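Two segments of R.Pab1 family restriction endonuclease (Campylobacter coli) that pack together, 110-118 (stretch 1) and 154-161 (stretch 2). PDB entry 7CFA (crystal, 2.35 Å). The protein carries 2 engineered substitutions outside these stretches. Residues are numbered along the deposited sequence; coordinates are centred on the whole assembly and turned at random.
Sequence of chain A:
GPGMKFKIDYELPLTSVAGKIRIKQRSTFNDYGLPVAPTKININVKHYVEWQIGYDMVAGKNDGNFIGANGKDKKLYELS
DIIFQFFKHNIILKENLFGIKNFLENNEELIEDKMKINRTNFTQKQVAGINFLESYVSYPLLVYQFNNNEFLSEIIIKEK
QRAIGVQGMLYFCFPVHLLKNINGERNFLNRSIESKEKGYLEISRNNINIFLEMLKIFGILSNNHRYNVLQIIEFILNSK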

ATOM      1  N   LEU A 110      19.380   4.391  13.178  1.00 54.81           N
ATOM      2  CA  LEU A 110      18.444   3.395  12.685  1.00 54.13           C
ATOM      3  C   LEU A 110      17.542   4.001  11.617  1.00 57.78           C
ATOM      4  O   LEU A 110      17.161   5.173  11.692  1.00 50.95           O
ATOM      5  CB  LEU A 110      17.594   2.823  13.823  1.00 44.76           C
ATOM      6  CG  LEU A 110      18.370   2.054  14.887  1.00 69.07           C
ATOM      7  CD1 LEU A 110      17.445   1.644  16.020  1.00 64.46           C
ATOM      8  CD2 LEU A 110      19.054   0.838  14.277  1.00 62.30           C
ATOM      9  N   ILE A 111      17.198   3.177  10.625  1.00 57.24           N
ATOM     10  CA  ILE A 111      16.424   3.653   9.483  1.00 58.20           C
ATOM     11  C   ILE A 111      15.039   4.122   9.920  1.00 57.14           C
ATOM     12  O   ILE A 111      14.569   5.188   9.508  1.00 64.28           O
ATOM     13  CB  ILE A 111      16.341   2.553   8.409  1.00 51.42           C
ATOM     14  CG1 ILE A 111      17.701   2.373   7.738  1.00 54.74           C
ATOM     15  CG2 ILE A 111      15.250   2.860   7.388  1.00 39.33           C
ATOM     16  CD1 ILE A 111      17.728   1.292   6.684  1.00 52.56           C
ATOM     17  N   GLU A 112      14.361   3.335  10.759  1.00 49.23           N
ATOM     18  CA  GLU A 112      13.018   3.706  11.192  1.00 55.82           C
ATOM     19  C   GLU A 112      13.006   4.924  12.108  1.00 57.83           C
ATOM     20  O   GLU A 112      11.932   5.483  12.348  1.00 60.15           O
ATOM     21  CB  GLU A 112      12.340   2.517  11.878  1.00 51.10           C
ATOM     22  CG  GLU A 112      12.021   1.380  10.917  1.00 64.47           C
ATOM     23  CD  GLU A 112      11.359   0.194  11.590  1.00 82.13           C
ATOM     24  OE1 GLU A 112      11.107   0.259  12.813  1.00 82.00           O
ATOM     25  OE2 GLU A 112      11.091  -0.807  10.891  1.00 87.68           O
ATOM     26  N   ASP A 113      14.164   5.347  12.618  1.00 50.35           N
ATOM     27  CA  ASP A 113      14.252   6.582  13.385  1.00 54.31           C
ATOM     28  C   ASP A 113      14.648   7.782  12.536  1.00 55.66           C
ATOM     29  O   ASP A 113      14.290   8.912  12.886  1.00 59.60           O
ATOM     30  CB  ASP A 113      15.253   6.425  14.538  1.00 56.94           C
ATOM     31  CG  ASP A 113      14.796   5.416  15.575  1.00 72.61           C
ATOM     32  OD1 ASP A 113      13.573   5.314  15.809  1.00 81.36           O
ATOM     33  OD2 ASP A 113      15.659   4.722  16.153  1.00 77.45           O
ATOM     34  N   LYS A 114      15.360   7.565  11.430  1.00 52.49           N
ATOM     35  CA  LYS A 114      15.798   8.651  10.562  1.00 50.52           C
ATOM     36  C   LYS A 114      14.869   8.898   9.384  1.00 43.61           C
ATOM     37  O   LYS A 114      14.824  10.020   8.872  1.00 48.92           O
ATOM     38  CB  LYS A 114      17.208   8.371  10.029  1.00 56.97           C
ATOM     39  CG  LYS A 114      18.263   8.182  11.107  1.00 60.45           C
ATOM     40  CD  LYS A 114      18.352   9.396  12.019  1.00 60.90           C
ATOM     41  CE  LYS A 114      19.396   9.191  13.108  1.00 62.79           C
ATOM     42  NZ  LYS A 114      19.492  10.366  14.023  1.00 59.42           N
ATOM     43  N   MET A 115      14.136   7.885   8.929  1.00 39.72           N
ATOM     44  CA  MET A 115      13.237   8.062   7.797  1.00 42.72           C
ATOM     45  C   MET A 115      11.894   8.585   8.285  1.00 45.03           C
ATOM     46  O   MET A 115      11.315   8.052   9.238  1.00 52.99           O
ATOM     47  CB  MET A 115      13.066   6.748   7.037  1.00 37.41           C
ATOM     48  CG  MET A 115      14.343   6.263   6.361  1.00 50.16           C
ATOM     49  SD  MET A 115      15.024   7.452   5.177  1.00 63.37           S
ATOM     50  CE  MET A 115      16.438   8.079   6.076  1.00 46.15           C
ATOM     51  N   LYS A 116      11.404   9.636   7.637  1.00 44.65           N
ATOM     52  CA  LYS A 116      10.202  10.331   8.068  1.00 42.88           C
ATOM     53  C   LYS A 116       9.168  10.335   6.954  1.00 41.77           C
ATOM     54  O   LYS A 116       9.493  10.586   5.789  1.00 40.82           O
ATOM     55  CB  LYS A 116      10.516  11.774   8.483  1.00 41.85           C
ATOM     56  CG  LYS A 116      11.555  11.897   9.592  1.00 43.95           C
ATOM     57  CD  LYS A 116      11.057  11.296  10.902  1.00 41.00           C
ATOM     58  CE  LYS A 116      12.136  11.348  11.974  1.00 43.08           C
ATOM     59  NZ  LYS A 116      11.782  10.543  13.176  1.00 53.86           N
ATOM     60  N   ILE A 117       7.927  10.043   7.321  1.00 43.39           N
ATOM     61  CA  ILE A 117       6.786  10.242   6.439  1.00 48.31           C
ATOM     62  C   ILE A 117       6.269  11.657   6.659  1.00 46.14           C
ATOM     63  O   ILE A 117       6.008  12.062   7.798  1.00 46.83           O
ATOM     64  CB  ILE A 117       5.694   9.194   6.706  1.00 48.32           C
ATOM     65  CG1 ILE A 117       6.215   7.796   6.361  1.00 50.09           C
ATOM     66  CG2 ILE A 117       4.434   9.512   5.914  1.00 39.57           C
ATOM     67  CD1 ILE A 117       5.217   6.685   6.607  1.00 49.65           C
ATOM     68  N   ASN A 118       6.138  12.414   5.574  1.00 41.91           N
ATOM     69  CA  ASN A 118       5.813  13.831   5.632  1.00 44.75           C
ATOM     70  C   ASN A 118       4.377  14.074   5.194  1.00 44.68           C
ATOM     71  O   ASN A 118       3.885  13.437   4.257  1.00 41.28           O
ATOM     72  CB  ASN A 118       6.752  14.649   4.741  1.00 41.13           C
ATOM     73  CG  ASN A 118       8.172  14.678   5.258  1.00 44.85           C
ATOM     74  OD1 ASN A 118       8.406  14.752   6.462  1.00 48.64           O
ATOM     75  ND2 ASN A 118       9.133  14.628   4.345  1.00 48.74           N
ATOM     76  N   GLU A 154      15.682  -2.218  -2.146  1.00 47.43           N
ATOM     77  CA  GLU A 154      14.925  -1.006  -1.878  1.00 46.41           C
ATOM     78  C   GLU A 154      14.100  -1.183  -0.613  1.00 46.38           C
ATOM     79  O   GLU A 154      13.478  -2.230  -0.403  1.00 45.18           O
ATOM     80  CB  GLU A 154      14.025  -0.634  -3.059  1.00 46.87           C
ATOM     81  CG  GLU A 154      13.190  -1.771  -3.616  1.00 68.16           C
ATOM     82  CD  GLU A 154      12.434  -1.364  -4.866  1.00 82.95           C
ATOM     83  OE1 GLU A 154      12.575  -0.198  -5.291  1.00 77.77           O
ATOM     84  OE2 GLU A 154      11.698  -2.206  -5.424  1.00 86.12           O
ATOM     85  N   ILE A 155      14.110  -0.156   0.229  1.00 41.52           N
ATOM     86  CA  ILE A 155      13.397  -0.162   1.499  1.00 48.88           C
ATOM     87  C   ILE A 155      12.237   0.816   1.392  1.00 46.47           C
ATOM     88  O   ILE A 155      12.446   2.025   1.223  1.00 46.36           O
ATOM     89  CB  ILE A 155      14.323   0.198   2.669  1.00 44.74           C
ATOM     90  CG1 ILE A 155      15.476  -0.805   2.750  1.00 44.09           C
ATOM     91  CG2 ILE A 155      13.543   0.233   3.975  1.00 39.44           C
ATOM     92  CD1 ILE A 155      16.516  -0.465   3.786  1.00 45.56           C
ATOM     93  N   ILE A 156      11.019   0.296   1.479  1.00 49.38           N
ATOM     94  CA  ILE A 156       9.814   1.115   1.452  1.00 47.71           C
ATOM     95  C   ILE A 156       9.422   1.447   2.884  1.00 46.47           C
ATOM     96  O   ILE A 156       9.335   0.556   3.737  1.00 44.51           O
ATOM     97  CB  ILE A 156       8.672   0.391   0.719  1.00 54.37           C
ATOM     98  CG1 ILE A 156       9.108  -0.002  -0.695  1.00 59.63           C
ATOM     99  CG2 ILE A 156       7.430   1.265   0.674  1.00 70.74           C
ATOM    100  CD1 ILE A 156       9.539   1.169  -1.549  1.00 70.79           C
ATOM    101  N   ILE A 157       9.190   2.728   3.152  1.00 48.82           N
ATOM    102  CA  ILE A 157       8.846   3.210   4.485  1.00 49.70           C
ATOM    103  C   ILE A 157       7.346   3.477   4.530  1.00 54.32           C
ATOM    104  O   ILE A 157       6.831   4.302   3.767  1.00 52.29           O
ATOM    105  CB  ILE A 157       9.642   4.472   4.847  1.00 53.10           C
ATOM    106  CG1 ILE A 157      11.147   4.211   4.734  1.00 62.62           C
ATOM    107  CG2 ILE A 157       9.286   4.943   6.246  1.00 49.29           C
ATOM    108  CD1 ILE A 157      11.652   3.126   5.659  1.00 64.69           C
ATOM    109  N   LYS A 158       6.645   2.784   5.426  1.00 54.85           N
ATOM    110  CA  LYS A 158       5.214   2.962   5.625  1.00 54.17           C
ATOM    111  C   LYS A 158       4.932   3.175   7.108  1.00 53.83           C
ATOM    112  O   LYS A 158       5.811   3.018   7.959  1.00 54.68           O
ATOM    113  CB  LYS A 158       4.416   1.761   5.098  1.00 57.53           C
ATOM    114  CG  LYS A 158       4.457   1.592   3.586  1.00 71.41           C
ATOM    115  CD  LYS A 158       3.743   2.730   2.870  1.00 73.93           C
ATOM    116  CE  LYS A 158       3.772   2.533   1.362  1.00 71.00           C
ATOM    117  NZ  LYS A 158       3.052   3.613   0.632  1.00 76.18           N
ATOM    118  N   GLU A 159       3.688   3.540   7.412  1.00 55.90           N
ATOM    119  CA  GLU A 159       3.296   3.762   8.799  1.00 59.74           C
ATOM    120  C   GLU A 159       3.211   2.440   9.549  1.00 63.67           C
ATOM    121  O   GLU A 159       2.823   1.412   8.987  1.00 72.97           O
ATOM    122  CB  GLU A 159       1.945   4.477   8.875  1.00 61.97           C
ATOM    123  CG  GLU A 159       1.857   5.784   8.103  1.00 65.43           C
ATOM    124  CD  GLU A 159       1.378   5.587   6.678  1.00 71.26           C
ATOM    125  OE1 GLU A 159       1.409   4.436   6.195  1.00 73.92           O
ATOM    126  OE2 GLU A 159       0.967   6.583   6.046  1.00 70.97           O
ATOM    127  N   LYS A 160       3.579   2.469  10.828  1.00 69.79           N
ATOM    128  CA  LYS A 160       3.386   1.302  11.677  1.00 77.48           C
ATOM    129  C   LYS A 160       1.899   1.079  11.914  1.00 98.06           C
ATOM    130  O   LYS A 160       1.169   2.011  12.264  1.00 88.61           O
ATOM    131  CB  LYS A 160       4.109   1.477  13.011  1.00 69.49           C
ATOM    132  CG  LYS A 160       5.619   1.368  12.938  1.00 67.91           C
ATOM    133  CD  LYS A 160       6.209   1.322  14.337  1.00 72.61           C
ATOM    134  CE  LYS A 160       7.726   1.252  14.308  1.00 78.55           C
ATOM    135  NZ  LYS A 160       8.210   0.060  13.557  1.00 89.84           N
ATOM    136  N   GLN A 161       1.447  -0.156  11.717  1.00125.82           N
ATOM    137  CA  GLN A 161       0.041  -0.488  11.903  1.00134.74           C
ATOM    138  C   GLN A 161      -0.260  -0.592  13.390  1.00137.55           C
ATOM    139  O   GLN A 161       0.373  -1.378  14.102  1.00141.95           O
ATOM    140  CB  GLN A 161      -0.303  -1.793  11.192  1.00142.26           C
ATOM    141  CG  GLN A 161      -0.122  -1.735   9.692  1.00143.44           C
ATOM    142  CD  GLN A 161      -1.012  -0.697   9.039  1.00144.51           C
ATOM    143  OE1 GLN A 161      -2.215  -0.640   9.298  1.00146.17           O
ATOM    144  NE2 GLN A 161      -0.424   0.130   8.185  1.00142.07           N
TER

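A short helical turn and the extended segment after it (110-118) lie against a β-strand (154-159) and the residues that follow it, burying 374 Å² in a mainly apolar contact. Ile157 is the central bump: its CA-to-CB bond points toward stretch 1, and its side chain sits among three residues of that stretch. Its CD1 lies 4.0 Å from CG2 of Ile111, its CG1 lies 3.9 Å from CB of Met115, and its CG2 lies 4.2 Å from CG1 of Ile117. Both branches of Ile157 lie near CB of Met115, with CG1 closest. Ile155, two residues earlier and so on the same face of the strand, extends the apolar surface; its CD1 meets CD1 of Ile111 at 3.6 Å, the two m,t side chains touching tip to tip. Met115, the first residue to leave helical geometry, offers its CB to Ile157, while the end of its side chain leads away from the strand. Ile111, Met115, Ile155 and Ile157 are all buried, where apolar side chains suit. Ile117 reaches farther along. Its extended m,t side chain lays CD1 against the strand backbone, 3.6 Å from C of Lys158 and 3.6 Å from N of Glu159, and 3.8 Å from CG of Glu159. The CA-to-CB bond of Lys158 points away, and the hollow is lined by main chain and the side chain of Glu159, CG nearest. The polar tie lies beyond the isoleucines: NZ of Lys160 donates a hydrogen bond to OE1 of Glu112 at 3.0 Å, within a salt bridge. Both CA-to-CB bonds point sideways, and the long side chains bring their charged ends together across the gap. Both residues are partly exposed, where charged ends suit.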